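Local coordinates for putative secreted protein (Streptomyces coelicolor A3, PDB 2QF9) that is of unknown function, a putative secreted protein of the DUF305 family whose helical chain probably adopts a ferritin-like four-helix bundle and pairs with a second copy, at residues R54-G59 / K144-G149. Sequence-based numbering, arbitrary orientation. Where two conformers were deposited one is given.
Sequences RGMMIG and KRLARG
L146 reaches out from helix 141-167 and sets one methyl against each of two neighbouring selenomethionines, M56 and M57, on helix 37-63. The contact is wholly apolar: no hydrogen bond crosses it, and just 118 Å² is buried, counting both sides. L146 CD1 lies 3.9 Å from the selenium of M56, while L146 CD2 comes within 4.2 Å of M57 CG, one branch of the fork for each selenomethionine. The fork is aimed by chi1 of L146 (-164°), which puts CG anti to the backbone N and carries both methyls outward. M56 is extended beyond CG (chi3 171°); it presents its selenium to CD1 while the terminal CE points away from the leucine. M57 instead bends at chi3 (-64°), turning its CE away, so that its shaft rather than its end meets the leucine; M57 SE stands 4.5 Å from L146 CD2. Both pairs meet at a slant, and the backbones remain well apart, with 9.5 Å between the CA atoms of M57 and L146.

M57 also packs on F12 and S17 of helix 8-31, the helix that R54 and I58 touch through Q21 and S17. M56 packs on G55 of the second subunit; separately, G59 O accepts a hydrogen bond from W60 NE1 of that subunit. Next along the other helix, A147 packs on C134 and V135 of helix 109-137, and C134 is disulfide-bonded to C138.

The two segments run roughly antiparallel and are joined by side-chain ends, without close backbone approach. This is a sparse apolar contact between antiparallel helices of a bundle: four long helices, 8-31, 37-63, 109-137 and 141-167, make up most of the chain, an architecture consistent with the ferritin-like four-helix bundle.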
loop_
_atom_site.group_PDB
_atom_site.type_symbol
_atom_site.label_atom_id
_atom_site.label_comp_id
_atom_site.label_asym_id
_atom_site.label_seq_id
_atom_site.Cartn_x
_atom_site.Cartn_y
_atom_site.Cartn_z
ATOM N N ARG A 54 4.710 2.187 4.834
ATOM C CA ARG A 54 4.565 3.604 4.545
ATOM C C ARG A 54 3.302 4.183 5.199
ATOM O O ARG A 54 3.374 5.243 5.839
ATOM C CB ARG A 54 4.585 3.859 3.042
ATOM C CG ARG A 54 4.426 5.315 2.696
ATOM C CD ARG A 54 4.659 5.555 1.216
ATOM N NE ARG A 54 4.412 6.956 0.860
ATOM C CZ ARG A 54 3.224 7.428 0.494
ATOM N NH1 ARG A 54 2.148 6.639 0.491
ATOM N NH2 ARG A 54 3.103 8.704 0.157
ATOM N N GLY A 55 2.161 3.498 5.040
ATOM C CA GLY A 55 0.921 3.911 5.714
ATOM C C GLY A 55 1.074 3.989 7.231
ATOM O O GLY A 55 0.577 4.930 7.851
HETATM N N MSE A 56 1.749 3.007 7.837
HETATM C CA MSE A 56 1.984 3.032 9.294
HETATM C C MSE A 56 2.718 4.313 9.705
HETATM O O MSE A 56 2.275 5.043 10.600
HETATM C CB MSE A 56 2.772 1.792 9.764
HETATM C CG MSE A 56 2.005 0.482 9.655
HETATM SE SE MSE A 56 3.279 -0.967 9.982
HETATM C CE MSE A 56 2.126 -2.516 10.118
HETATM N N MSE A 57 3.809 4.607 9.009
HETATM C CA MSE A 57 4.651 5.757 9.357
HETATM C C MSE A 57 3.962 7.106 9.106
HETATM O O MSE A 57 4.060 8.057 9.929
HETATM C CB MSE A 57 5.997 5.642 8.629
HETATM C CG MSE A 57 6.800 4.448 9.159
HETATM SE SE MSE A 57 8.562 4.311 8.317
HETATM C CE MSE A 57 7.950 3.967 6.466
ATOM N N ILE A 58 3.238 7.181 7.990
ATOM C CA ILE A 58 2.435 8.366 7.689
ATOM C C ILE A 58 1.324 8.536 8.741
ATOM O O ILE A 58 1.060 9.651 9.206
ATOM C CB ILE A 58 1.857 8.315 6.271
ATOM C CG1 ILE A 58 3.013 8.473 5.258
ATOM C CG2 ILE A 58 0.814 9.428 6.094
ATOM C CD1 ILE A 58 2.621 8.323 3.810
ATOM N N GLY A 59 0.714 7.419 9.130
ATOM C CA GLY A 59 -0.308 7.419 10.175
ATOM C C GLY A 59 0.233 7.912 11.514
ATOM O O GLY A 59 -0.459 8.632 12.257
ATOM N N LYS A 144 10.952 1.756 16.412
ATOM C CA LYS A 144 12.222 1.028 16.569
ATOM C C LYS A 144 12.087 -0.432 16.111
ATOM O O LYS A 144 12.933 -0.944 15.366
ATOM C CB LYS A 144 12.698 1.076 18.027
ATOM C CG LYS A 144 13.247 2.427 18.449
ATOM C CD LYS A 144 13.650 2.427 19.924
ATOM C CE LYS A 144 15.027 1.802 20.162
ATOM N NZ LYS A 144 15.237 1.501 21.632
ATOM N N ARG A 145 11.017 -1.095 16.547
ATOM C CA ARG A 145 10.793 -2.490 16.208
ATOM C C ARG A 145 10.529 -2.656 14.724
ATOM O O ARG A 145 10.989 -3.631 14.118
ATOM C CB ARG A 145 9.654 -3.080 17.029
ATOM C CG ARG A 145 10.004 -3.172 18.514
ATOM C CD ARG A 145 9.063 -4.081 19.285
ATOM N NE ARG A 145 7.669 -3.670 19.159
ATOM C CZ ARG A 145 7.047 -2.816 19.974
ATOM N NH1 ARG A 145 7.689 -2.261 21.000
ATOM N NH2 ARG A 145 5.770 -2.526 19.760
ATOM N N LEU A 146 9.799 -1.698 14.146
ATOM C CA LEU A 146 9.543 -1.719 12.711
ATOM C C LEU A 146 10.849 -1.636 11.941
ATOM O O LEU A 146 11.076 -2.425 11.006
ATOM C CB LEU A 146 8.593 -0.590 12.277
ATOM C CG LEU A 146 7.986 -0.791 10.857
ATOM C CD1 LEU A 146 6.983 -1.944 10.807
ATOM C CD2 LEU A 146 7.296 0.485 10.408
ATOM N N ALA A 147 11.703 -0.700 12.352
ATOM C CA ALA A 147 13.023 -0.503 11.743
ATOM C C ALA A 147 13.885 -1.780 11.848
ATOM O O ALA A 147 14.498 -2.212 10.872
ATOM C CB ALA A 147 13.719 0.704 12.382
ATOM N N ARG A 148 13.902 -2.389 13.034
ATOM C CA ARG A 148 14.658 -3.630 13.269
ATOM C C ARG A 148 14.176 -4.765 12.344
ATOM O O ARG A 148 14.976 -5.583 11.868
ATOM C CB ARG A 148 14.545 -4.017 14.751
ATOM C CG ARG A 148 15.675 -4.886 15.310
ATOM C CD ARG A 148 16.102 -4.401 16.711
ATOM N NE ARG A 148 14.984 -3.881 17.507
ATOM C CZ ARG A 148 15.097 -2.969 18.469
ATOM N NH1 ARG A 148 16.282 -2.452 18.769
ATOM N NH2 ARG A 148 14.018 -2.568 19.130
ATOM N N GLY A 149 12.870 -4.795 12.079
ATOM C CA GLY A 149 12.261 -5.792 11.187
ATOM C C GLY A 149 12.625 -5.550 9.736
ATOM O O GLY A 149 12.816 -6.504 8.974
#